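Side-chain contacts in ABC transporter, substrate binding protein (Aeropyrum pernix, PDB 3EAF), which probably captures a small solute for a membrane ABC transporter and holds a magnesium ion in the crystal: residues 298-303 and 318-323; 326-331 and 338-343; 5-10 and 30-35; 38-43 and 48-53. One frame throughout, in Å; residues are numbered along the deposited sequence.

In the fold
Starting from the N terminus, interaction 3 comes first: strand 3-11 is joined to the helix that follows it, 18-38. Interaction 4 then closes the short hairpin between strands 40-41 and 47-56. The chain finishes the first sheet, builds the other lobe and returns for interaction 1, where helices 288-304 and 317-326 cross, and interaction 2, where two extended loop segments pair beside the magnesium ion. All four closures lie in series along the chain; none nests in or crosses another. In space they converge on helix 288-304. Ile-301 packs on Ile-40 and Ile-50 of interaction 4, Phe-35 of interaction 3 meets Trp-298, and Lys-302 reaches Asp-330 of interaction 2.

Interaction 1: 298-303 and 318-323; sequences WLLIKA and EALKEA
A nearly perpendicular helix pair, 288-304 against 317-326, meets through two leucines and two alanines: Leu-300 and Ala-303 on one side, Leu-320 and Ala-323 on the other. The short axes run 97° to each other and come no closer than 9.6 Å, so the contact is a small patch rather than a long seam. Leu-320 and Ala-303 share most of it, and the two methyl groups of Leu-320 go to different partners. CD1 of Leu-320 lies 3.8 Å from CD1 of Leu-300, and the two side chains cross obliquely. The other branch, CD2 of Leu-320, sits 3.9 Å from the methyl CB of Ala-303. For Leu-300 two torsions matter: the first sets CG opposite the backbone N (chi1 174°), and the second (chi2 66°) then turns CD1 toward Leu-320, although the side chain does not start out in that direction. Further along, CB of Ala-323 rests 3.8 Å from the carbonyl O of Ala-303, and here the two backbones make their nearest approach, 5.6 Å between the CA atoms of these alanines. The small side chains are what permit this. The contact is buried and wholly apolar in its side chains. Leu-300 also packs on Ile-103 and Leu-320 on Thr-101, both of strand 101-104. Helices layered over a central sheet in this way are typical of the alpha/beta lobes of periplasmic binding proteins.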
# COMPACT_ATOMS: atom_id res chain seq x y z
N TRP A 298 3.24 -1.84 -13.27
CA TRP A 298 4.53 -1.42 -13.84
C TRP A 298 5.67 -2.30 -13.36
O TRP A 298 6.58 -2.62 -14.14
CB TRP A 298 4.83 0.04 -13.50
CG TRP A 298 5.79 0.73 -14.45
CD1 TRP A 298 6.55 0.16 -15.44
CD2 TRP A 298 6.08 2.13 -14.48
NE1 TRP A 298 7.29 1.13 -16.09
CE2 TRP A 298 7.02 2.35 -15.52
CE3 TRP A 298 5.64 3.24 -13.73
CZ2 TRP A 298 7.54 3.62 -15.82
CZ3 TRP A 298 6.15 4.50 -14.04
CH2 TRP A 298 7.08 4.68 -15.08
N LEU A 299 5.65 -2.68 -12.08
CA LEU A 299 6.66 -3.58 -11.55
C LEU A 299 6.66 -4.91 -12.32
O LEU A 299 7.71 -5.45 -12.62
CB LEU A 299 6.46 -3.83 -10.04
CG LEU A 299 7.50 -4.73 -9.35
CD1 LEU A 299 8.87 -4.03 -9.27
CD2 LEU A 299 7.02 -5.15 -7.96
N LEU A 300 5.46 -5.42 -12.62
CA LEU A 300 5.32 -6.62 -13.45
C LEU A 300 5.92 -6.42 -14.86
O LEU A 300 6.64 -7.29 -15.36
CB LEU A 300 3.85 -7.03 -13.55
CG LEU A 300 3.49 -8.18 -14.49
CD1 LEU A 300 4.10 -9.49 -14.02
CD2 LEU A 300 1.98 -8.29 -14.64
N ILE A 301 5.61 -5.28 -15.48
CA ILE A 301 6.14 -4.93 -16.80
C ILE A 301 7.67 -4.97 -16.81
O ILE A 301 8.28 -5.54 -17.72
CB ILE A 301 5.67 -3.52 -17.26
CG1 ILE A 301 4.14 -3.43 -17.35
CG2 ILE A 301 6.34 -3.10 -18.57
CD1 ILE A 301 3.47 -4.56 -18.10
N LYS A 302 8.28 -4.38 -15.78
CA LYS A 302 9.73 -4.36 -15.66
C LYS A 302 10.30 -5.77 -15.53
O LYS A 302 11.35 -6.08 -16.11
CB LYS A 302 10.18 -3.44 -14.51
CG LYS A 302 9.83 -1.96 -14.72
CD LYS A 302 11.01 -1.12 -15.23
CE LYS A 302 10.63 0.35 -15.28
NZ LYS A 302 11.79 1.27 -15.44
N ALA A 303 9.60 -6.64 -14.80
CA ALA A 303 9.99 -8.05 -14.69
C ALA A 303 9.99 -8.74 -16.06
O ALA A 303 10.94 -9.42 -16.42
CB ALA A 303 9.08 -8.80 -13.71
N GLU A 318 7.60 -18.28 -12.45
CA GLU A 318 8.93 -18.49 -11.87
C GLU A 318 10.01 -17.65 -12.55
O GLU A 318 10.94 -17.19 -11.89
CB GLU A 318 9.30 -19.97 -11.92
CG GLU A 318 10.59 -20.32 -11.20
CD GLU A 318 10.82 -21.81 -11.12
OE1 GLU A 318 10.98 -22.45 -12.18
OE2 GLU A 318 10.84 -22.34 -9.98
N ALA A 319 9.90 -17.45 -13.86
CA ALA A 319 10.81 -16.57 -14.59
C ALA A 319 10.64 -15.14 -14.10
O ALA A 319 11.62 -14.41 -13.94
CB ALA A 319 10.58 -16.66 -16.09
N LEU A 320 9.39 -14.75 -13.84
CA LEU A 320 9.07 -13.41 -13.33
C LEU A 320 9.58 -13.20 -11.90
O LEU A 320 10.15 -12.14 -11.61
CB LEU A 320 7.56 -13.14 -13.41
CG LEU A 320 6.95 -13.01 -14.81
CD1 LEU A 320 5.44 -12.93 -14.73
CD2 LEU A 320 7.51 -11.80 -15.56
N LYS A 321 9.38 -14.20 -11.04
CA LYS A 321 9.90 -14.14 -9.65
C LYS A 321 11.40 -13.93 -9.61
O LYS A 321 11.91 -13.10 -8.86
CB LYS A 321 9.55 -15.41 -8.86
CG LYS A 321 10.61 -15.74 -7.77
CD LYS A 321 10.14 -16.77 -6.78
CE LYS A 321 11.23 -17.77 -6.42
NZ LYS A 321 12.45 -17.20 -5.80
N GLU A 322 12.12 -14.71 -10.42
CA GLU A 322 13.57 -14.68 -10.41
C GLU A 322 14.12 -13.36 -10.95
O GLU A 322 15.12 -12.85 -10.44
CB GLU A 322 14.12 -15.90 -11.16
CG GLU A 322 13.83 -17.22 -10.41
CD GLU A 322 14.42 -18.45 -11.06
OE1 GLU A 322 15.07 -18.34 -12.13
OE2 GLU A 322 14.22 -19.56 -10.50
N ALA A 323 13.45 -12.81 -11.97
CA ALA A 323 13.77 -11.50 -12.51
C ALA A 323 13.58 -10.40 -11.47
O ALA A 323 14.38 -9.47 -11.40
CB ALA A 323 12.93 -11.21 -13.75

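Interaction 2: 326-331 and 338-343; sequences ANTFDL and TIDYEP. With MG (magnesium ion), chain C.
The carbonyl O of Ile-339 is gripped twice from the segment opposite: Phe-329 N donates to it at 2.7 Å, and CA of Thr-328 adds a CA-H...O contact at 3.1 Å. The first bond is fairly straight, 163° at the hydrogen, and lies in the carbonyl plane. Ile-339 N returns a bond of 2.9 Å to Phe-329 O, making Phe-329 and Ile-339 a hydrogen-bonded antiparallel pair, a single beta bridge next to a magnesium site. The side chains sort by burial. Phe-329 and Ile-339 touch through their CB atoms on the inner side, where the phenylalanine also packs on Leu-299 and Lys-302 of helix 288-304. CD1 of Ile-339 runs on to CD2 of Leu-331, 3.7 Å away. On the outer side, CG2 of Thr-328 rests against CB of Thr-338, while OG1 of Thr-328 lies beside the carboxylate of Asp-340. With CG opposite its backbone N (chi1 -165°), Asp-340 brings OD1 to the magnesium ion at 2.5 Å. Tyr-341 contributes its backbone O at 2.3 Å, and the carbonyl O of Glu-325, at the end of helix 317-326, is a further ligand. Three waters join them, so the ion ties that helix end to the 338-343 segment. One of them, water 1, also links the two segments directly: it donates to Asn-327 O at 2.7 Å and accepts from Tyr-341 N at 2.8 Å.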
# COMPACT_ATOMS: atom_id res chain seq x y z
N ALA A 326 16.55 -10.44 -9.18
CA ALA A 326 17.87 -10.27 -9.79
C ALA A 326 18.15 -8.86 -10.28
O ALA A 326 19.22 -8.61 -10.83
CB ALA A 326 18.06 -11.27 -10.93
N ASN A 327 17.21 -7.94 -10.08
CA ASN A 327 17.31 -6.59 -10.65
C ASN A 327 16.86 -5.50 -9.68
O ASN A 327 15.94 -5.71 -8.88
CB ASN A 327 16.47 -6.48 -11.93
CG ASN A 327 16.86 -7.48 -12.99
OD1 ASN A 327 16.19 -8.50 -13.17
ND2 ASN A 327 17.95 -7.21 -13.70
N THR A 328 17.50 -4.34 -9.77
CA THR A 328 17.05 -3.13 -9.10
C THR A 328 16.10 -2.37 -10.03
O THR A 328 16.40 -2.19 -11.21
CB THR A 328 18.25 -2.24 -8.71
OG1 THR A 328 18.99 -2.91 -7.68
CG2 THR A 328 17.80 -0.87 -8.20
N PHE A 329 14.95 -1.95 -9.50
CA PHE A 329 13.92 -1.30 -10.33
C PHE A 329 13.66 0.14 -9.94
O PHE A 329 13.65 0.49 -8.75
CB PHE A 329 12.60 -2.08 -10.26
CG PHE A 329 12.70 -3.50 -10.74
CD1 PHE A 329 12.64 -3.80 -12.10
CD2 PHE A 329 12.84 -4.54 -9.84
CE1 PHE A 329 12.74 -5.11 -12.54
CE2 PHE A 329 12.94 -5.85 -10.27
CZ PHE A 329 12.88 -6.14 -11.62
N ASP A 330 13.44 0.98 -10.94
CA ASP A 330 12.97 2.34 -10.72
C ASP A 330 11.70 2.55 -11.53
O ASP A 330 11.68 2.33 -12.75
CB ASP A 330 14.04 3.38 -11.07
CG ASP A 330 13.53 4.82 -10.95
OD1 ASP A 330 12.83 5.14 -9.97
OD2 ASP A 330 13.83 5.65 -11.83
N LEU A 331 10.65 2.98 -10.86
CA LEU A 331 9.36 3.18 -11.49
C LEU A 331 9.15 4.67 -11.75
O LEU A 331 8.29 5.31 -11.15
CB LEU A 331 8.24 2.58 -10.63
CG LEU A 331 7.84 1.10 -10.80
CD1 LEU A 331 8.90 0.19 -11.43
CD2 LEU A 331 7.37 0.52 -9.47
N THR A 338 14.65 3.34 -4.69
CA THR A 338 14.60 2.30 -5.71
C THR A 338 14.33 0.92 -5.08
O THR A 338 14.54 0.72 -3.87
CB THR A 338 15.89 2.23 -6.55
OG1 THR A 338 17.02 2.15 -5.67
CG2 THR A 338 16.01 3.47 -7.45
N ILE A 339 13.92 -0.01 -5.93
CA ILE A 339 13.39 -1.31 -5.51
C ILE A 339 14.41 -2.42 -5.76
O ILE A 339 14.90 -2.59 -6.87
CB ILE A 339 12.10 -1.64 -6.29
CG1 ILE A 339 10.97 -0.68 -5.88
CG2 ILE A 339 11.68 -3.09 -6.06
CD1 ILE A 339 9.97 -0.42 -7.00
N ASP A 340 14.68 -3.19 -4.71
CA ASP A 340 15.62 -4.29 -4.77
C ASP A 340 15.18 -5.38 -3.79
O ASP A 340 15.00 -5.11 -2.60
CB ASP A 340 17.02 -3.77 -4.43
CG ASP A 340 18.13 -4.74 -4.81
OD1 ASP A 340 17.84 -5.83 -5.36
OD2 ASP A 340 19.30 -4.40 -4.55
N TYR A 341 15.02 -6.60 -4.30
CA TYR A 341 14.51 -7.72 -3.51
C TYR A 341 15.55 -8.81 -3.27
O TYR A 341 16.23 -9.26 -4.19
CB TYR A 341 13.30 -8.37 -4.20
CG TYR A 341 12.12 -7.47 -4.42
CD1 TYR A 341 11.36 -6.99 -3.34
CD2 TYR A 341 11.73 -7.10 -5.71
CE1 TYR A 341 10.26 -6.18 -3.54
CE2 TYR A 341 10.63 -6.28 -5.91
CZ TYR A 341 9.90 -5.82 -4.83
OH TYR A 341 8.81 -5.00 -5.05
N GLU A 342 15.64 -9.25 -2.02
CA GLU A 342 16.52 -10.34 -1.63
C GLU A 342 15.75 -11.66 -1.63
O GLU A 342 14.64 -11.73 -1.10
CB GLU A 342 17.06 -10.05 -0.22
CG GLU A 342 17.83 -11.18 0.42
CD GLU A 342 18.39 -10.82 1.79
OE1 GLU A 342 18.46 -9.62 2.12
OE2 GLU A 342 18.75 -11.76 2.53
N PRO A 343 16.35 -12.73 -2.21
CA PRO A 343 15.73 -14.05 -2.06
C PRO A 343 15.55 -14.38 -0.58
O PRO A 343 16.49 -14.23 0.20
CB PRO A 343 16.74 -14.99 -2.72
CG PRO A 343 17.49 -14.13 -3.68
CD PRO A 343 17.59 -12.79 -3.00
MG MG C . 17.57 -8.31 -5.77
O HOH W 1 15.73 -7.47 -6.88
O HOH W 2 19.70 -8.07 -7.07
O HOH W 3 19.21 -8.31 -3.80

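Interaction 3: 5-10 and 30-35; sequences INVGLL and LAFKYF
The ring of Phe-32 is the one flat group that bridges this contact, and two aliphatic residues of the strand meet it differently. CD2 of Leu-9 comes in at the edge, near the ring plane, 4.2 Å from CE2 of Phe-32. CG1 of Val-7 approaches obliquely and reaches the far end of the ring, 3.7 Å from CZ of Phe-32, with CE1 of the same ring a little farther at 4.0 Å. Tyr-52 of the adjacent strand 47-56 stacks on the ring, which is therefore packed by residues of both strands. Farther along the helix, away from the strand contact, Tyr-34 puts CD2 above the centre of the Phe-35 ring, 3.7 Å from its plane, while CE1 of Phe-35 lies in plane at the edge of Tyr-34.

Two torsions bring Val-7 and Phe-32 together. Val-7 has CG1 opposite its backbone N (chi1 172°), which directs that methyl at the helix. Phe-32 has CG opposite its carbonyl carbon (chi1 -80°), so that the ring projects from the helix to the sheet. The backbones stay well apart, with 9.8 Å between the CA atoms of Val-7 and Phe-32, and the Phe-32 ring and the Val-7 side chain together span that distance. The contact is buried and purely apolar.

Helix 18-38 is thus laid on the sheet in the beta-alpha-beta connection between the parallel neighbours 3-11 and 47-56, which also contains edge strand 40-41. Ile-50 of strand 47-56 touches both Val-7 and Phe-32, and Ala-31 and Phe-35 face helix 288-304.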
# COMPACT_ATOMS: atom_id res chain seq x y z
N ILE A 5 0.27 -13.39 -22.32
CA ILE A 5 0.21 -14.00 -20.99
C ILE A 5 -1.08 -13.57 -20.29
O ILE A 5 -1.60 -12.48 -20.56
CB ILE A 5 1.44 -13.64 -20.11
CG1 ILE A 5 1.55 -12.12 -19.90
CG2 ILE A 5 2.73 -14.24 -20.71
CD1 ILE A 5 2.53 -11.70 -18.82
N ASN A 6 -1.60 -14.42 -19.42
CA ASN A 6 -2.78 -14.08 -18.62
C ASN A 6 -2.39 -13.61 -17.22
O ASN A 6 -1.54 -14.22 -16.56
CB ASN A 6 -3.76 -15.26 -18.54
CG ASN A 6 -4.30 -15.67 -19.91
OD1 ASN A 6 -4.39 -14.87 -20.85
ND2 ASN A 6 -4.70 -16.93 -20.01
N VAL A 7 -3.01 -12.52 -16.78
CA VAL A 7 -2.71 -11.92 -15.48
C VAL A 7 -4.01 -11.60 -14.74
O VAL A 7 -4.90 -10.96 -15.29
CB VAL A 7 -1.84 -10.63 -15.65
CG1 VAL A 7 -1.68 -9.90 -14.33
CG2 VAL A 7 -0.47 -10.98 -16.24
N GLY A 8 -4.13 -12.08 -13.51
CA GLY A 8 -5.29 -11.77 -12.68
C GLY A 8 -5.20 -10.39 -12.07
O GLY A 8 -4.12 -9.93 -11.71
N LEU A 9 -6.34 -9.73 -11.96
CA LEU A 9 -6.44 -8.45 -11.27
C LEU A 9 -7.54 -8.56 -10.22
O LEU A 9 -8.73 -8.50 -10.55
CB LEU A 9 -6.71 -7.30 -12.25
CG LEU A 9 -6.98 -5.91 -11.67
CD1 LEU A 9 -5.83 -5.43 -10.80
CD2 LEU A 9 -7.26 -4.91 -12.78
N LEU A 10 -7.13 -8.73 -8.96
CA LEU A 10 -8.06 -8.86 -7.85
C LEU A 10 -8.21 -7.51 -7.15
O LEU A 10 -7.24 -6.96 -6.63
CB LEU A 10 -7.55 -9.93 -6.88
CG LEU A 10 -8.51 -10.47 -5.82
CD1 LEU A 10 -9.47 -11.50 -6.42
CD2 LEU A 10 -7.72 -11.08 -4.67
N LEU A 30 -5.46 1.27 -16.17
CA LEU A 30 -4.72 2.26 -16.95
C LEU A 30 -3.35 1.74 -17.36
O LEU A 30 -2.96 1.87 -18.52
CB LEU A 30 -4.55 3.57 -16.18
CG LEU A 30 -5.67 4.61 -16.26
CD1 LEU A 30 -5.21 5.85 -15.50
CD2 LEU A 30 -6.04 4.96 -17.70
N ALA A 31 -2.64 1.14 -16.41
CA ALA A 31 -1.29 0.61 -16.65
C ALA A 31 -1.27 -0.55 -17.64
O ALA A 31 -0.43 -0.58 -18.54
CB ALA A 31 -0.62 0.21 -15.34
N PHE A 32 -2.18 -1.51 -17.47
CA PHE A 32 -2.32 -2.61 -18.41
C PHE A 32 -2.55 -2.10 -19.84
O PHE A 32 -1.87 -2.51 -20.78
CB PHE A 32 -3.45 -3.55 -18.00
CG PHE A 32 -3.08 -4.52 -16.90
CD1 PHE A 32 -1.96 -5.35 -17.02
CD2 PHE A 32 -3.89 -4.64 -15.77
CE1 PHE A 32 -1.64 -6.27 -16.00
CE2 PHE A 32 -3.58 -5.55 -14.74
CZ PHE A 32 -2.45 -6.37 -14.86
N LYS A 33 -3.51 -1.19 -19.98
CA LYS A 33 -3.85 -0.66 -21.30
C LYS A 33 -2.69 0.15 -21.87
O LYS A 33 -2.39 0.04 -23.07
CB LYS A 33 -5.13 0.19 -21.25
CG LYS A 33 -6.39 -0.60 -20.90
CD LYS A 33 -7.56 0.34 -20.72
CE LYS A 33 -8.89 -0.39 -20.56
NZ LYS A 33 -10.00 0.59 -20.57
N TYR A 34 -2.04 0.95 -21.02
CA TYR A 34 -0.92 1.80 -21.42
C TYR A 34 0.24 1.00 -21.98
O TYR A 34 0.64 1.21 -23.13
CB TYR A 34 -0.44 2.67 -20.26
CG TYR A 34 0.69 3.62 -20.61
CD1 TYR A 34 0.46 4.78 -21.35
CD2 TYR A 34 1.99 3.36 -20.18
CE1 TYR A 34 1.50 5.66 -21.66
CE2 TYR A 34 3.04 4.24 -20.49
CZ TYR A 34 2.79 5.38 -21.22
OH TYR A 34 3.83 6.24 -21.52
N PHE A 35 0.78 0.09 -21.17
CA PHE A 35 1.96 -0.66 -21.57
C PHE A 35 1.68 -1.64 -22.71
O PHE A 35 2.53 -1.83 -23.59
CB PHE A 35 2.63 -1.34 -20.37
CG PHE A 35 3.21 -0.36 -19.37
CD1 PHE A 35 4.29 0.44 -19.71
CD2 PHE A 35 2.66 -0.24 -18.10
CE1 PHE A 35 4.83 1.35 -18.80
CE2 PHE A 35 3.19 0.67 -17.17
CZ PHE A 35 4.27 1.46 -17.52

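Interaction 4: 38-43 and 48-53; sequences KGIYTK and VNINYI
Ile-40 and Ile-50 cross at about a right angle, and so do Thr-42 and Val-48; these two crossings bracket the hairpin contact. In the first, CD1 of Ile-40 lies 4.1 Å from CG1 of Ile-50, and it also passes over the backbone at 3.7 Å from Val-48 O. In the second, the methyls do the touching, CG2 of Thr-42 being 3.7 Å from CG2 of Val-48. The threonine can present that methyl because its hydroxyl is turned between the backbone N and the carbonyl carbon (chi1 57°); OG1 itself is occupied within the turn by Asp-44 and Val-46 N. Ile-40 and Val-48 lie side by side, CG2 of Ile-40 4.2 Å from CB of Val-48.

The backbone link is half direct and half through solvent. Val-48 N donates to Ile-40 O at 2.7 Å, with the hydrogen nearly in line (165°) and the donor tilted 21° from the carbonyl plane. In the other direction, water 4 accepts from Ile-40 N and donates to Val-48 O at 2.8 Å. Gly-39, with positive phi, turns the chain out of the preceding helix. The short, weakly bonded strand 40-41 forms one outer edge of the sheet, beside strand 47-56, whose other neighbour is 3-11. Ile-40, Val-48 and Ile-50 all pack against helix 288-304; Ile-40 also meets Phe-35, and Ile-50 meets Phe-32, both of helix 18-38.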
# COMPACT_ATOMS: atom_id res chain seq x y z
N LYS A 38 1.75 0.74 -25.78
CA LYS A 38 3.10 1.26 -26.03
C LYS A 38 4.03 0.15 -26.51
O LYS A 38 4.93 0.38 -27.32
CB LYS A 38 3.68 1.94 -24.78
CG LYS A 38 3.06 3.30 -24.43
CD LYS A 38 3.48 4.38 -25.40
CE LYS A 38 2.97 5.75 -24.96
NZ LYS A 38 3.17 6.80 -26.00
N GLY A 39 3.81 -1.07 -26.01
CA GLY A 39 4.60 -2.22 -26.42
C GLY A 39 5.50 -2.73 -25.32
O GLY A 39 6.40 -2.03 -24.85
N ILE A 40 5.26 -3.97 -24.90
CA ILE A 40 6.08 -4.63 -23.89
C ILE A 40 6.97 -5.65 -24.60
O ILE A 40 6.46 -6.52 -25.31
CB ILE A 40 5.23 -5.36 -22.81
CG1 ILE A 40 4.22 -4.40 -22.16
CG2 ILE A 40 6.12 -6.00 -21.75
CD1 ILE A 40 2.91 -5.07 -21.74
N TYR A 41 8.28 -5.54 -24.42
CA TYR A 41 9.22 -6.43 -25.09
C TYR A 41 10.14 -7.16 -24.12
O TYR A 41 10.68 -6.56 -23.19
CB TYR A 41 10.06 -5.67 -26.13
CG TYR A 41 9.21 -5.07 -27.22
CD1 TYR A 41 8.85 -5.81 -28.34
CD2 TYR A 41 8.75 -3.75 -27.11
CE1 TYR A 41 8.05 -5.26 -29.35
CE2 TYR A 41 7.95 -3.19 -28.11
CZ TYR A 41 7.61 -3.95 -29.22
OH TYR A 41 6.82 -3.39 -30.20
N THR A 42 10.29 -8.46 -24.34
CA THR A 42 11.27 -9.27 -23.63
C THR A 42 12.69 -8.85 -24.00
O THR A 42 12.89 -8.04 -24.91
CB THR A 42 11.08 -10.77 -23.94
OG1 THR A 42 11.18 -10.98 -25.36
CG2 THR A 42 9.71 -11.26 -23.45
N LYS A 43 13.68 -9.39 -23.29
CA LYS A 43 15.10 -9.11 -23.56
C LYS A 43 15.53 -9.41 -25.00
O LYS A 43 16.35 -8.70 -25.57
CB LYS A 43 16.01 -9.87 -22.58
CG LYS A 43 16.18 -9.20 -21.23
CD LYS A 43 17.40 -9.74 -20.47
CE LYS A 43 17.21 -11.19 -20.03
NZ LYS A 43 18.44 -11.76 -19.37
N VAL A 48 5.07 -8.76 -25.92
CA VAL A 48 4.19 -9.41 -24.96
C VAL A 48 2.90 -8.60 -24.83
O VAL A 48 2.93 -7.37 -24.66
CB VAL A 48 4.86 -9.60 -23.57
CG1 VAL A 48 3.91 -10.31 -22.59
CG2 VAL A 48 6.14 -10.41 -23.72
N ASN A 49 1.78 -9.30 -24.96
CA ASN A 49 0.47 -8.75 -24.69
C ASN A 49 -0.04 -9.32 -23.38
O ASN A 49 0.06 -10.53 -23.14
CB ASN A 49 -0.50 -9.11 -25.82
CG ASN A 49 0.01 -8.69 -27.18
OD1 ASN A 49 0.38 -9.53 -28.00
ND2 ASN A 49 0.10 -7.38 -27.41
N ILE A 50 -0.57 -8.45 -22.53
CA ILE A 50 -1.15 -8.91 -21.27
C ILE A 50 -2.66 -8.94 -21.39
O ILE A 50 -3.32 -7.90 -21.58
CB ILE A 50 -0.71 -8.04 -20.06
CG1 ILE A 50 0.82 -8.10 -19.88
CG2 ILE A 50 -1.42 -8.53 -18.80
CD1 ILE A 50 1.34 -7.35 -18.68
N ASN A 51 -3.20 -10.15 -21.30
CA ASN A 51 -4.63 -10.34 -21.15
C ASN A 51 -4.91 -10.38 -19.66
O ASN A 51 -4.61 -11.37 -18.99
CB ASN A 51 -5.09 -11.64 -21.84
CG ASN A 51 -6.58 -11.93 -21.63
OD1 ASN A 51 -7.42 -11.03 -21.67
ND2 ASN A 51 -6.90 -13.20 -21.39
N TYR A 52 -5.45 -9.29 -19.13
CA TYR A 52 -5.74 -9.23 -17.70
C TYR A 52 -7.21 -9.52 -17.42
O TYR A 52 -8.09 -9.13 -18.20
CB TYR A 52 -5.30 -7.90 -17.07
CG TYR A 52 -6.16 -6.70 -17.40
CD1 TYR A 52 -7.21 -6.32 -16.57
CD2 TYR A 52 -5.90 -5.92 -18.53
CE1 TYR A 52 -8.00 -5.20 -16.86
CE2 TYR A 52 -6.68 -4.80 -18.83
CZ TYR A 52 -7.73 -4.44 -17.99
OH TYR A 52 -8.49 -3.33 -18.28
N ILE A 53 -7.46 -10.21 -16.31
CA ILE A 53 -8.80 -10.62 -15.94
C ILE A 53 -9.17 -9.95 -14.61
O ILE A 53 -8.67 -10.33 -13.54
CB ILE A 53 -8.92 -12.18 -15.86
CG1 ILE A 53 -8.55 -12.85 -17.20
CG2 ILE A 53 -10.31 -12.62 -15.45
CD1 ILE A 53 -7.13 -13.38 -17.27
O HOH W 4 2.61 -4.87 -25.87